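PDB 5G5Y: fructooligosaccharide ABC transporter substrate-binding protein FusA from Streptococcus pneumoniae, which captures kestose, nystose and longer fructooligosaccharides, but not sucrose, and serves as the solute-binding component of the FusABC-MsmK importer. Local coordinates for residues E101-M109 against Y486-N494; F119-D127 against G382-Y391. One frame throughout, in Å; residues are numbered along the deposited sequence.

Contact 1: residues E101-M109 against Y486-N494; sequences EKPEYKALM and YDQYQANKN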
ATOM      1  N   GLU A 101      22.165  -5.831  -1.637  1.00 24.96           N
ATOM      2  CA  GLU A 101      21.271  -6.759  -2.361  1.00 26.83           C
ATOM      3  C   GLU A 101      20.220  -5.956  -3.165  1.00 28.79           C
ATOM      4  O   GLU A 101      19.839  -6.359  -4.258  1.00 28.28           O
ATOM      5  CB  GLU A 101      20.547  -7.736  -1.397  1.00 29.66           C
ATOM      6  CG  GLU A 101      19.664  -8.816  -2.078  1.00 32.99           C
ATOM      7  CD  GLU A 101      18.969  -9.820  -1.128  1.00 38.28           C
ATOM      8  OE1 GLU A 101      19.492 -10.067  -0.014  1.00 39.54           O
ATOM      9  OE2 GLU A 101      17.893 -10.401  -1.500  1.00 37.67           O
ATOM     10  N   LYS A 102      19.760  -4.828  -2.618  1.00 23.78           N
ATOM     11  CA  LYS A 102      18.666  -4.049  -3.194  1.00 23.91           C
ATOM     12  C   LYS A 102      19.039  -2.588  -3.227  1.00 22.54           C
ATOM     13  O   LYS A 102      18.511  -1.800  -2.448  1.00 20.28           O
ATOM     14  CB  LYS A 102      17.384  -4.227  -2.364  1.00 27.50           C
ATOM     15  CG  LYS A 102      17.007  -5.651  -2.032  1.00 29.34           C
ATOM     16  CD  LYS A 102      16.631  -6.457  -3.239  1.00 35.14           C
ATOM     17  CE  LYS A 102      15.182  -6.277  -3.560  1.00 38.63           C
ATOM     18  NZ  LYS A 102      14.851  -7.054  -4.765  1.00 41.49           N
ATOM     19  N   PRO A 103      19.947  -2.198  -4.141  1.00 21.62           N
ATOM     20  CA  PRO A 103      20.386  -0.823  -4.191  1.00 22.67           C
ATOM     21  C   PRO A 103      19.332   0.200  -4.548  1.00 20.66           C
ATOM     22  O   PRO A 103      19.560   1.388  -4.294  1.00 21.56           O
ATOM     23  CB  PRO A 103      21.512  -0.821  -5.242  1.00 25.30           C
ATOM     24  CG  PRO A 103      21.335  -2.060  -6.015  1.00 25.22           C
ATOM     25  CD  PRO A 103      20.602  -3.041  -5.163  1.00 24.21           C
ATOM     26  N   GLU A 104      18.193  -0.225  -5.096  1.00 21.04           N
ATOM     27  CA  GLU A 104      17.095   0.706  -5.314  1.00 22.14           C
ATOM     28  C   GLU A 104      16.666   1.396  -4.017  1.00 21.66           C
ATOM     29  O   GLU A 104      16.241   2.549  -4.062  1.00 21.20           O
ATOM     30  CB  GLU A 104      15.910   0.014  -5.959  1.00 26.53           C
ATOM     31  CG  GLU A 104      15.159  -0.907  -5.010  1.00 30.64           C
ATOM     32  CD  GLU A 104      14.272  -1.858  -5.741  1.00 38.41           C
ATOM     33  OE1 GLU A 104      14.771  -2.953  -6.131  1.00 39.28           O
ATOM     34  OE2 GLU A 104      13.086  -1.481  -5.938  1.00 41.24           O
ATOM     35  N   TYR A 105      16.750   0.700  -2.871  1.00 19.98           N
ATOM     36  CA  TYR A 105      16.306   1.306  -1.625  1.00 17.96           C
ATOM     37  C   TYR A 105      17.221   2.439  -1.221  1.00 17.70           C
ATOM     38  O   TYR A 105      16.742   3.398  -0.660  1.00 16.07           O
ATOM     39  CB  TYR A 105      16.160   0.288  -0.494  1.00 17.12           C
ATOM     40  CG  TYR A 105      15.007  -0.663  -0.716  1.00 16.54           C
ATOM     41  CD1 TYR A 105      13.707  -0.200  -0.846  1.00 16.63           C
ATOM     42  CD2 TYR A 105      15.222  -2.020  -0.827  1.00 17.28           C
ATOM     43  CE1 TYR A 105      12.647  -1.079  -1.068  1.00 17.10           C
ATOM     44  CE2 TYR A 105      14.181  -2.902  -1.032  1.00 17.39           C
ATOM     45  CZ  TYR A 105      12.888  -2.413  -1.145  1.00 16.77           C
ATOM     46  OH  TYR A 105      11.855  -3.258  -1.351  1.00 17.52           O
ATOM     47  N   LYS A 106      18.509   2.346  -1.539  1.00 17.80           N
ATOM     48  CA  LYS A 106      19.431   3.414  -1.228  1.00 21.41           C
ATOM     49  C   LYS A 106      19.024   4.705  -1.918  1.00 19.91           C
ATOM     50  O   LYS A 106      19.021   5.771  -1.286  1.00 19.28           O
ATOM     51  CB  LYS A 106      20.873   3.057  -1.605  1.00 24.47           C
ATOM     52  CG  LYS A 106      21.879   3.938  -0.891  1.00 29.34           C
ATOM     53  CD  LYS A 106      23.303   3.437  -1.125  1.00 33.68           C
ATOM     54  CE  LYS A 106      24.161   3.540   0.117  1.00 39.74           C
ATOM     55  NZ  LYS A 106      24.434   4.955   0.448  1.00 42.02           N
ATOM     56  N   ALA A 107      18.622   4.590  -3.180  1.00 20.02           N
ATOM     57  CA  ALA A 107      18.138   5.747  -3.940  1.00 20.79           C
ATOM     58  C   ALA A 107      16.881   6.336  -3.299  1.00 20.87           C
ATOM     59  O   ALA A 107      16.763   7.553  -3.167  1.00 22.31           O
ATOM     60  CB  ALA A 107      17.915   5.381  -5.405  1.00 21.16           C
ATOM     61  N   LEU A 108      15.976   5.485  -2.837  1.00 19.47           N
ATOM     62  CA  LEU A 108      14.731   5.957  -2.201  1.00 19.03           C
ATOM     63  C   LEU A 108      14.980   6.645  -0.852  1.00 19.49           C
ATOM     64  O   LEU A 108      14.185   7.483  -0.431  1.00 19.45           O
ATOM     65  CB  LEU A 108      13.763   4.794  -2.026  1.00 20.09           C
ATOM     66  CG  LEU A 108      13.228   4.064  -3.267  1.00 19.95           C
ATOM     67  CD1 LEU A 108      12.211   3.015  -2.860  1.00 20.65           C
ATOM     68  CD2 LEU A 108      12.629   5.000  -4.299  1.00 20.24           C
ATOM     69  N   MET A 109      16.088   6.281  -0.187  1.00 17.49           N
ATOM     70  CA  MET A 109      16.432   6.796   1.114  1.00 17.37           C
ATOM     71  C   MET A 109      17.118   8.159   1.031  1.00 17.21           C
ATOM     72  O   MET A 109      17.127   8.906   2.009  1.00 17.71           O
ATOM     73  CB  MET A 109      17.310   5.802   1.867  1.00 17.45           C
ATOM     74  CG  MET A 109      16.607   4.512   2.254  1.00 17.90           C
ATOM     75  SD  MET A 109      17.806   3.290   2.835  1.00 19.46           S
ATOM     76  CE  MET A 109      18.583   4.078   4.223  1.00 18.63           C
ATOM     77  N   TYR A 486      11.911  10.583 -12.254  1.00 15.03           N
ATOM     78  CA  TYR A 486      12.019   9.242 -12.840  1.00 15.10           C
ATOM     79  C   TYR A 486      13.374   9.052 -13.516  1.00 16.85           C
ATOM     80  O   TYR A 486      14.082   8.045 -13.275  1.00 15.98           O
ATOM     81  CB  TYR A 486      10.874   8.955 -13.814  1.00 14.43           C
ATOM     82  CG  TYR A 486      10.971   7.550 -14.340  1.00 13.48           C
ATOM     83  CD1 TYR A 486      10.552   6.493 -13.566  1.00 15.16           C
ATOM     84  CD2 TYR A 486      11.549   7.259 -15.578  1.00 13.99           C
ATOM     85  CE1 TYR A 486      10.661   5.186 -13.999  1.00 14.49           C
ATOM     86  CE2 TYR A 486      11.657   5.921 -16.031  1.00 15.46           C
ATOM     87  CZ  TYR A 486      11.212   4.892 -15.205  1.00 15.21           C
ATOM     88  OH  TYR A 486      11.286   3.528 -15.517  1.00 17.73           O
ATOM     89  N   ASP A 487      13.752  10.043 -14.333  1.00 17.43           N
ATOM     90  CA  ASP A 487      15.031   9.991 -15.026  1.00 19.44           C
ATOM     91  C   ASP A 487      16.178   9.987 -14.020  1.00 20.91           C
ATOM     92  O   ASP A 487      17.103   9.206 -14.179  1.00 21.89           O
ATOM     93  CB  ASP A 487      15.194  11.140 -16.043  1.00 20.90           C
ATOM     94  CG  ASP A 487      14.143  11.096 -17.174  1.00 22.20           C
ATOM     95  OD1 ASP A 487      13.486  10.045 -17.410  1.00 22.84           O
ATOM     96  OD2 ASP A 487      13.978  12.120 -17.852  1.00 24.79           O
ATOM     97  N   GLN A 488      16.132  10.833 -12.997  1.00 22.46           N
ATOM     98  CA  GLN A 488      17.184  10.820 -11.968  1.00 25.97           C
ATOM     99  C   GLN A 488      17.303   9.454 -11.239  1.00 25.75           C
ATOM    100  O   GLN A 488      18.406   8.954 -10.993  1.00 24.93           O
ATOM    101  CB  GLN A 488      16.956  11.929 -10.944  1.00 29.78           C
ATOM    102  CG  GLN A 488      17.245  13.324 -11.460  1.00 35.10           C
ATOM    103  CD  GLN A 488      16.857  14.442 -10.489  1.00 41.94           C
ATOM    104  OE1 GLN A 488      16.396  14.197  -9.361  1.00 46.04           O
ATOM    105  NE2 GLN A 488      17.035  15.689 -10.934  1.00 45.39           N
ATOM    106  N   TYR A 489      16.164   8.880 -10.860  1.00 22.51           N
ATOM    107  CA  TYR A 489      16.120   7.536 -10.263  1.00 22.28           C
ATOM    108  C   TYR A 489      16.810   6.477 -11.124  1.00 24.68           C
ATOM    109  O   TYR A 489      17.604   5.672 -10.604  1.00 23.87           O
ATOM    110  CB  TYR A 489      14.673   7.129  -9.989  1.00 21.16           C
ATOM    111  CG  TYR A 489      14.508   5.765  -9.413  1.00 20.26           C
ATOM    112  CD1 TYR A 489      14.714   5.520  -8.066  1.00 20.57           C
ATOM    113  CD2 TYR A 489      14.142   4.713 -10.222  1.00 21.63           C
ATOM    114  CE1 TYR A 489      14.539   4.236  -7.543  1.00 21.76           C
ATOM    115  CE2 TYR A 489      13.950   3.446  -9.715  1.00 22.97           C
ATOM    116  CZ  TYR A 489      14.156   3.214  -8.379  1.00 22.41           C
ATOM    117  OH  TYR A 489      13.971   1.935  -7.957  1.00 24.07           O
ATOM    118  N   GLN A 490      16.542   6.476 -12.430  1.00 27.30           N
ATOM    119  CA  GLN A 490      17.246   5.544 -13.348  1.00 30.51           C
ATOM    120  C   GLN A 490      18.771   5.619 -13.216  1.00 32.11           C
ATOM    121  O   GLN A 490      19.427   4.587 -13.197  1.00 32.48           O
ATOM    122  CB  GLN A 490      16.869   5.770 -14.822  1.00 30.95           C
ATOM    123  CG  GLN A 490      15.412   5.590 -15.167  1.00 31.09           C
ATOM    124  CD  GLN A 490      14.723   4.476 -14.406  1.00 33.04           C
ATOM    125  OE1 GLN A 490      13.807   4.726 -13.629  1.00 38.93           O
ATOM    126  NE2 GLN A 490      15.164   3.255 -14.607  1.00 33.76           N
ATOM    127  N   ALA A 491      19.311   6.833 -13.091  1.00 33.13           N
ATOM    128  CA  ALA A 491      20.740   7.045 -12.845  1.00 32.85           C
ATOM    129  C   ALA A 491      21.237   6.573 -11.471  1.00 33.87           C
ATOM    130  O   ALA A 491      22.362   6.115 -11.347  1.00 35.00           O
ATOM    131  CB  ALA A 491      21.083   8.516 -13.026  1.00 33.24           C
ATOM    132  N   ASN A 492      20.408   6.697 -10.441  1.00 31.46           N
ATOM    133  CA  ASN A 492      20.807   6.419  -9.060  1.00 31.82           C
ATOM    134  C   ASN A 492      20.432   5.060  -8.501  1.00 31.32           C
ATOM    135  O   ASN A 492      20.922   4.699  -7.439  1.00 32.65           O
ATOM    136  CB  ASN A 492      20.191   7.486  -8.149  1.00 33.25           C
ATOM    137  CG  ASN A 492      20.645   8.894  -8.506  1.00 33.71           C
ATOM    138  OD1 ASN A 492      21.681   9.072  -9.109  1.00 42.20           O
ATOM    139  ND2 ASN A 492      19.864   9.892  -8.129  1.00 33.69           N
ATOM    140  N   LYS A 493      19.544   4.331  -9.168  1.00 30.20           N
ATOM    141  CA  LYS A 493      18.985   3.088  -8.606  1.00 32.62           C
ATOM    142  C   LYS A 493      19.926   1.879  -8.549  1.00 37.73           C
ATOM    143  O   LYS A 493      19.596   0.878  -7.879  1.00 33.96           O
ATOM    144  CB  LYS A 493      17.738   2.666  -9.376  1.00 31.80           C
ATOM    145  CG  LYS A 493      18.054   2.173 -10.781  1.00 34.58           C
ATOM    146  CD  LYS A 493      16.795   1.795 -11.513  1.00 36.86           C
ATOM    147  CE  LYS A 493      17.141   1.171 -12.851  1.00 39.31           C
ATOM    148  NZ  LYS A 493      16.177   0.094 -13.135  1.00 42.53           N
ATOM    149  N   ASN A 494      21.033   1.930  -9.303  1.00 40.06           N
ATOM    150  CA  ASN A 494      21.996   0.829  -9.345  1.00 45.31           C
ATOM    151  C   ASN A 494      23.142   1.173  -8.405  1.00 48.43           C
ATOM    152  O   ASN A 494      23.694   0.294  -7.753  1.00 54.13           O
ATOM    153  CB  ASN A 494      22.535   0.612 -10.769  1.00 48.83           C
ATOM    154  CG  ASN A 494      21.434   0.377 -11.810  1.00 51.29           C
ATOM    155  OD1 ASN A 494      21.293   1.144 -12.769  1.00 55.92           O
ATOM    156  ND2 ASN A 494      20.663  -0.690 -11.634  1.00 54.70           N
TER
HETATM  157  O   HOH W   1      21.392   3.092  -5.224  1.00 28.33           O
HETATM  158  O   HOH W   2      12.410   1.307  -6.047  1.00 36.23           O
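Ala107 and Leu108 of the short helix 104-109 rest against Tyr489 in a helix-helix packing that docks the C-terminal end of the chain onto the body of this solute-binding protein. The local axes approach to 9.7 Å, at 132° between their N-to-C directions, and the touching residues lie between Pro103 and Leu108 on one side and between Tyr489 and Asn494 on the other.

The apolar part is built round the Tyr489 ring. Its CG lies anti to the backbone N (chi1 179°), which swings the ring out to helix 104-109, while Lys493 CB, one turn on, lies above one face, offset toward the rim. Ala107 CB comes within 4.2 Å of Tyr489 CE1. The branched end of Leu108 crosses the tyrosine at a slant, CD2 lying 3.8 Å from the same CE1.

The last carbonyls of the chain lie against carbons of the other segment. Ala107, with only a methyl group, lets Asn492 O come to 3.7 Å from its CB. Pro103 CB is 3.5 Å from Asn494 O; this close to the start of a helix, the N-H that proline lacks is little missed.

No direct hydrogen bond crosses the interface; water makes the polar links. One water donates to two carbonyl oxygens, Pro103 O at 2.7 Å and Asn492 O at 2.8 Å, serving a carbonyl near the end of the C-terminal helix. Glu104 can reach a second because its CG stands between the backbone N and the carbonyl carbon (chi1 73°), with the chain extended beyond. That water donates to Glu104 OE2 at 2.9 Å and also bonds the Tyr489 hydroxyl.

Contact 2: residues F119-D127 against G382-Y391; sequences FPWIEELGD and GPLAILDSYY. With ZN (zinc ion), chain J.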
ATOM      1  N   PHE A 119      15.638   6.173   8.621  1.00 12.75           N
ATOM      2  CA  PHE A 119      15.781   4.751   8.364  1.00 12.83           C
ATOM      3  C   PHE A 119      14.417   4.140   8.015  1.00 12.99           C
ATOM      4  O   PHE A 119      13.441   4.355   8.735  1.00 12.69           O
ATOM      5  CB  PHE A 119      16.353   4.059   9.590  1.00 13.22           C
ATOM      6  CG  PHE A 119      17.713   4.558   9.980  1.00 13.03           C
ATOM      7  CD1 PHE A 119      18.849   4.013   9.405  1.00 13.93           C
ATOM      8  CD2 PHE A 119      17.872   5.561  10.911  1.00 13.96           C
ATOM      9  CE1 PHE A 119      20.122   4.461   9.749  1.00 14.42           C
ATOM     10  CE2 PHE A 119      19.157   6.005  11.277  1.00 14.50           C
ATOM     11  CZ  PHE A 119      20.269   5.453  10.698  1.00 14.28           C
ATOM     12  N   PRO A 120      14.359   3.336   6.932  1.00 12.61           N
ATOM     13  CA  PRO A 120      13.096   2.942   6.386  1.00 12.92           C
ATOM     14  C   PRO A 120      12.511   1.674   7.001  1.00 12.93           C
ATOM     15  O   PRO A 120      13.206   0.875   7.683  1.00 12.51           O
ATOM     16  CB  PRO A 120      13.421   2.680   4.914  1.00 13.12           C
ATOM     17  CG  PRO A 120      14.796   2.160   4.971  1.00 13.09           C
ATOM     18  CD  PRO A 120      15.464   3.018   5.998  1.00 12.79           C
ATOM     19  N   TRP A 121      11.216   1.551   6.793  1.00 12.27           N
ATOM     20  CA  TRP A 121      10.503   0.259   6.853  1.00 13.17           C
ATOM     21  C   TRP A 121      10.429  -0.295   5.431  1.00 13.68           C
ATOM     22  O   TRP A 121       9.940   0.388   4.519  1.00 14.24           O
ATOM     23  CB  TRP A 121       9.101   0.457   7.434  1.00 14.17           C
ATOM     24  CG  TRP A 121       8.142  -0.698   7.319  1.00 15.50           C
ATOM     25  CD1 TRP A 121       8.036  -1.764   8.174  1.00 17.10           C
ATOM     26  CD2 TRP A 121       7.084  -0.849   6.350  1.00 17.13           C
ATOM     27  NE1 TRP A 121       6.984  -2.576   7.781  1.00 17.89           N
ATOM     28  CE2 TRP A 121       6.377  -2.024   6.682  1.00 18.05           C
ATOM     29  CE3 TRP A 121       6.642  -0.076   5.265  1.00 17.67           C
ATOM     30  CZ2 TRP A 121       5.288  -2.467   5.942  1.00 19.76           C
ATOM     31  CZ3 TRP A 121       5.563  -0.520   4.526  1.00 18.90           C
ATOM     32  CH2 TRP A 121       4.915  -1.716   4.847  1.00 20.07           C
ATOM     33  N   ILE A 122      10.881  -1.539   5.265  1.00 13.57           N
ATOM     34  CA  ILE A 122      10.811  -2.265   4.015  1.00 13.81           C
ATOM     35  C   ILE A 122      10.101  -3.595   4.279  1.00 14.38           C
ATOM     36  O   ILE A 122      10.548  -4.392   5.126  1.00 13.93           O
ATOM     37  CB  ILE A 122      12.218  -2.543   3.430  1.00 14.27           C
ATOM     38  CG1 ILE A 122      12.970  -1.231   3.083  1.00 14.89           C
ATOM     39  CG2 ILE A 122      12.099  -3.404   2.186  1.00 15.44           C
ATOM     40  CD1 ILE A 122      14.482  -1.378   2.952  1.00 15.90           C
ATOM     41  N   GLU A 123       9.019  -3.837   3.550  1.00 13.57           N
ATOM     42  CA  GLU A 123       8.293  -5.114   3.618  1.00 15.26           C
ATOM     43  C   GLU A 123       7.982  -5.590   2.218  1.00 15.26           C
ATOM     44  O   GLU A 123       6.992  -5.140   1.593  1.00 15.07           O
ATOM     45  CB  GLU A 123       7.004  -4.978   4.422  1.00 16.33           C
ATOM     46  CG  GLU A 123       6.235  -6.263   4.686  1.00 17.29           C
ATOM     47  CD  GLU A 123       4.834  -6.005   5.251  1.00 18.81           C
ATOM     48  OE1 GLU A 123       3.915  -5.684   4.456  1.00 17.25           O
ATOM     49  OE2 GLU A 123       4.630  -6.084   6.489  1.00 18.67           O
ATOM     50  N   GLU A 124       8.788  -6.520   1.713  1.00 14.24           N
ATOM     51  CA  GLU A 124       8.524  -7.115   0.399  1.00 15.18           C
ATOM     52  C   GLU A 124       7.628  -8.341   0.564  1.00 15.62           C
ATOM     53  O   GLU A 124       7.952  -9.251   1.336  1.00 16.01           O
ATOM     54  CB  GLU A 124       9.833  -7.503  -0.269  1.00 14.95           C
ATOM     55  CG  GLU A 124      10.717  -6.285  -0.516  1.00 15.72           C
ATOM     56  CD  GLU A 124      11.942  -6.643  -1.346  1.00 17.68           C
ATOM     57  OE1 GLU A 124      12.216  -7.863  -1.458  1.00 16.98           O
ATOM     58  OE2 GLU A 124      12.610  -5.712  -1.865  1.00 18.09           O
ATOM     59  N   LEU A 125       6.436  -8.292  -0.045  1.00 15.33           N
ATOM     60  CA  LEU A 125       5.557  -9.488  -0.171  1.00 16.22           C
ATOM     61  C   LEU A 125       5.381  -9.683  -1.658  1.00 16.06           C
ATOM     62  O   LEU A 125       4.497  -9.082  -2.306  1.00 15.06           O
ATOM     63  CB  LEU A 125       4.231  -9.279   0.541  1.00 17.06           C
ATOM     64  CG  LEU A 125       4.280  -9.381   2.056  1.00 18.63           C
ATOM     65  CD1 LEU A 125       3.056  -8.727   2.661  1.00 20.35           C
ATOM     66  CD2 LEU A 125       4.418 -10.835   2.483  1.00 19.25           C
ATOM     67  N   GLY A 126       6.310 -10.451  -2.214  1.00 16.21           N
ATOM     68  CA  GLY A 126       6.523 -10.491  -3.624  1.00 17.52           C
ATOM     69  C   GLY A 126       7.413  -9.387  -4.139  1.00 18.65           C
ATOM     70  O   GLY A 126       7.452  -8.301  -3.572  1.00 21.78           O
ATOM     71  N   ASP A 127       8.072  -9.638  -5.258  1.00 19.84           N
ATOM     72  CA  ASP A 127       8.985  -8.664  -5.917  1.00 22.41           C
ATOM     73  C   ASP A 127       8.463  -8.224  -7.267  1.00 18.68           C
ATOM     74  O   ASP A 127       7.886  -9.020  -7.960  1.00 17.86           O
ATOM     75  CB  ASP A 127      10.347  -9.347  -6.212  1.00 26.41           C
ATOM     76  CG  ASP A 127      11.391  -8.989  -5.221  1.00 31.56           C
ATOM     77  OD1 ASP A 127      11.183  -8.012  -4.472  1.00 38.85           O
ATOM     78  OD2 ASP A 127      12.435  -9.671  -5.197  1.00 36.50           O
ATOM     79  N   GLY A 382       8.968   0.373  13.888  1.00 16.95           N
ATOM     80  CA  GLY A 382      10.263   0.955  13.731  1.00 16.78           C
ATOM     81  C   GLY A 382      10.955   0.555  12.437  1.00 15.69           C
ATOM     82  O   GLY A 382      10.339  -0.062  11.547  1.00 15.31           O
ATOM     83  N   PRO A 383      12.260   0.876  12.340  1.00 15.49           N
ATOM     84  CA  PRO A 383      13.012   0.608  11.112  1.00 15.25           C
ATOM     85  C   PRO A 383      13.332  -0.886  10.995  1.00 15.19           C
ATOM     86  O   PRO A 383      13.765  -1.530  11.977  1.00 16.88           O
ATOM     87  CB  PRO A 383      14.271   1.449  11.305  1.00 15.75           C
ATOM     88  CG  PRO A 383      14.509   1.390  12.780  1.00 15.84           C
ATOM     89  CD  PRO A 383      13.136   1.386  13.414  1.00 15.58           C
ATOM     90  N   LEU A 384      13.133  -1.447   9.807  1.00 13.39           N
ATOM     91  CA  LEU A 384      13.303  -2.861   9.580  1.00 13.03           C
ATOM     92  C   LEU A 384      13.205  -3.181   8.098  1.00 12.77           C
ATOM     93  O   LEU A 384      12.726  -2.350   7.270  1.00 12.46           O
ATOM     94  CB  LEU A 384      12.234  -3.675  10.380  1.00 13.48           C
ATOM     95  CG  LEU A 384      10.751  -3.516   9.975  1.00 12.98           C
ATOM     96  CD1 LEU A 384      10.366  -4.448   8.841  1.00 12.88           C
ATOM     97  CD2 LEU A 384       9.814  -3.731  11.194  1.00 13.16           C
ATOM     98  N   ALA A 385      13.648  -4.384   7.757  1.00 13.39           N
ATOM     99  CA  ALA A 385      13.541  -4.873   6.401  1.00 13.50           C
ATOM    100  C   ALA A 385      13.259  -6.348   6.313  1.00 13.77           C
ATOM    101  O   ALA A 385      13.972  -7.156   6.909  1.00 13.32           O
ATOM    102  CB  ALA A 385      14.782  -4.575   5.598  1.00 13.82           C
ATOM    103  N   ILE A 386      12.220  -6.660   5.539  1.00 12.87           N
ATOM    104  CA  ILE A 386      11.875  -8.032   5.142  1.00 14.20           C
ATOM    105  C   ILE A 386      11.909  -8.090   3.621  1.00 14.99           C
ATOM    106  O   ILE A 386      11.115  -7.420   2.927  1.00 14.05           O
ATOM    107  CB  ILE A 386      10.507  -8.459   5.660  1.00 14.83           C
ATOM    108  CG1 ILE A 386      10.448  -8.265   7.186  1.00 16.27           C
ATOM    109  CG2 ILE A 386      10.220  -9.921   5.332  1.00 16.13           C
ATOM    110  CD1 ILE A 386       9.061  -8.399   7.772  1.00 16.06           C
ATOM    111  N   LEU A 387      12.844  -8.878   3.116  1.00 15.09           N
ATOM    112  CA  LEU A 387      13.043  -9.043   1.678  1.00 16.01           C
ATOM    113  C   LEU A 387      12.335 -10.317   1.259  1.00 15.87           C
ATOM    114  O   LEU A 387      12.162 -11.249   2.060  1.00 14.08           O
ATOM    115  CB  LEU A 387      14.521  -9.099   1.320  1.00 17.28           C
ATOM    116  CG  LEU A 387      15.338  -7.887   1.764  1.00 18.86           C
ATOM    117  CD1 LEU A 387      16.748  -7.965   1.239  1.00 20.35           C
ATOM    118  CD2 LEU A 387      14.681  -6.584   1.342  1.00 19.97           C
ATOM    119  N   ASP A 388      11.910 -10.329   0.003  1.00 16.21           N
ATOM    120  CA  ASP A 388      11.220 -11.464  -0.552  1.00 18.23           C
ATOM    121  C   ASP A 388      12.059 -12.751  -0.502  1.00 18.85           C
ATOM    122  O   ASP A 388      11.500 -13.822  -0.339  1.00 17.82           O
ATOM    123  CB  ASP A 388      10.746 -11.148  -1.953  1.00 20.65           C
ATOM    124  CG  ASP A 388       9.710 -12.144  -2.453  1.00 21.95           C
ATOM    125  OD1 ASP A 388       8.624 -12.245  -1.849  1.00 21.48           O
ATOM    126  OD2 ASP A 388       9.997 -12.811  -3.473  1.00 25.15           O
ATOM    127  N   SER A 389      13.388 -12.637  -0.558  1.00 18.89           N
ATOM    128  CA  SER A 389      14.272 -13.791  -0.347  1.00 20.11           C
ATOM    129  C   SER A 389      14.205 -14.458   1.064  1.00 18.96           C
ATOM    130  O   SER A 389      14.716 -15.555   1.260  1.00 19.11           O
ATOM    131  CB  SER A 389      15.720 -13.396  -0.640  1.00 20.06           C
ATOM    132  OG  SER A 389      16.157 -12.381   0.232  1.00 19.95           O
ATOM    133  N   TYR A 390      13.641 -13.783   2.053  1.00 17.71           N
ATOM    134  CA  TYR A 390      13.606 -14.321   3.425  1.00 17.43           C
ATOM    135  C   TYR A 390      12.558 -15.446   3.574  1.00 16.93           C
ATOM    136  O   TYR A 390      12.660 -16.255   4.512  1.00 16.73           O
ATOM    137  CB  TYR A 390      13.251 -13.246   4.442  1.00 16.02           C
ATOM    138  CG  TYR A 390      14.245 -12.124   4.642  1.00 15.99           C
ATOM    139  CD1 TYR A 390      15.386 -11.992   3.851  1.00 17.02           C
ATOM    140  CD2 TYR A 390      14.062 -11.208   5.673  1.00 15.00           C
ATOM    141  CE1 TYR A 390      16.300 -10.980   4.060  1.00 17.08           C
ATOM    142  CE2 TYR A 390      14.956 -10.182   5.880  1.00 15.42           C
ATOM    143  CZ  TYR A 390      16.072 -10.054   5.081  1.00 16.35           C
ATOM    144  OH  TYR A 390      16.977  -9.007   5.280  1.00 16.41           O
ATOM    145  N   TYR A 391      11.536 -15.456   2.699  1.00 17.34           N
ATOM    146  CA  TYR A 391      10.428 -16.402   2.866  1.00 17.49           C
ATOM    147  C   TYR A 391      10.919 -17.796   2.571  1.00 19.68           C
ATOM    148  O   TYR A 391      11.603 -17.993   1.571  1.00 20.06           O
ATOM    149  CB  TYR A 391       9.208 -16.028   2.013  1.00 17.36           C
ATOM    150  CG  TYR A 391       8.718 -14.668   2.390  1.00 16.16           C
ATOM    151  CD1 TYR A 391       8.223 -14.419   3.663  1.00 16.25           C
ATOM    152  CD2 TYR A 391       8.774 -13.614   1.486  1.00 16.41           C
ATOM    153  CE1 TYR A 391       7.823 -13.155   4.027  1.00 16.14           C
ATOM    154  CE2 TYR A 391       8.363 -12.337   1.840  1.00 15.70           C
ATOM    155  CZ  TYR A 391       7.879 -12.112   3.094  1.00 15.70           C
ATOM    156  OH  TYR A 391       7.466 -10.854   3.463  1.00 16.75           O
TER
HETATM  157 ZN    ZN J1543      13.299  -8.546  -3.164  1.00 45.91          ZN
HETATM  158  O   HOH W   3       8.229 -12.338  -6.045  1.00 24.41           O
HETATM  159  O   HOH W   4      14.601 -10.251  -2.270  1.00 15.18           O
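Two torsions turn the carboxylates of Glu124 and Asp388 to backbone N-H groups across the contact: CG of Glu124 is anti to its carbonyl carbon (chi1 -62°), and CG of Asp388 is anti to its own N (chi1 -165°). Both bonds form just beyond the parallel strand pair 121-123 and 384-386 of a small mixed sheet. Asp388 N bonds the anti side of Glu124 OE1 at 2.9 Å, and Gly126 N reaches Asp388 OD1 at 3.0 Å from well above the carboxylate plane. Glycine fits at 126, where a CB would jam against the preceding carbonyl.

Backbone bonds alternate along the strands as parallel pairing requires, the last joining Glu124 N to Ile386 O at 2.8 Å. Trp121, Glu123, Leu384 and Ile386 share one face. There Leu384 lies alongside the indole, with CD1 3.6 Å from Trp121 CD1, while Trp121 NE1 is held by Asn339, as is the substrate-binding Glu123. On the other face the small Ala385 leaves Ile122 room to pack, and helix 93-101 touches this face through Ile98.

Tyr391 OH donates to Glu124 O at 2.7 Å, the oxygen sitting at the ring edge. Asp127 binds a zinc ion through both carboxylate oxygens, and a water is a further ligand; the metal's charge probably eases the crowding of acidic groups. Glu124 OE2 accepts from Tyr105 OH, while OE1 accepts an N-H and also binds the zinc, at 2.1 Å.

From the N terminus, the chain passes through its first sheet strands and helix 93-101, whose last residue opens the first segment of contact 1. Strand 121-123 follows soon after, and its partner 384-386 returns more than 250 residues later to close contact 2. Contact 1 closes only when helix 475-492 ends at the C terminus, so contact 2 is nested wholly inside its loop. The two also touch: Tyr105 of contact 1 reaches Glu124 of contact 2, and Glu101 meets Ser389. Lys102 is the third protein residue of the zinc site, beside Glu124 and Asp127. The C-terminal helix, the short helix 104-109 and the small sheet are thereby joined in series.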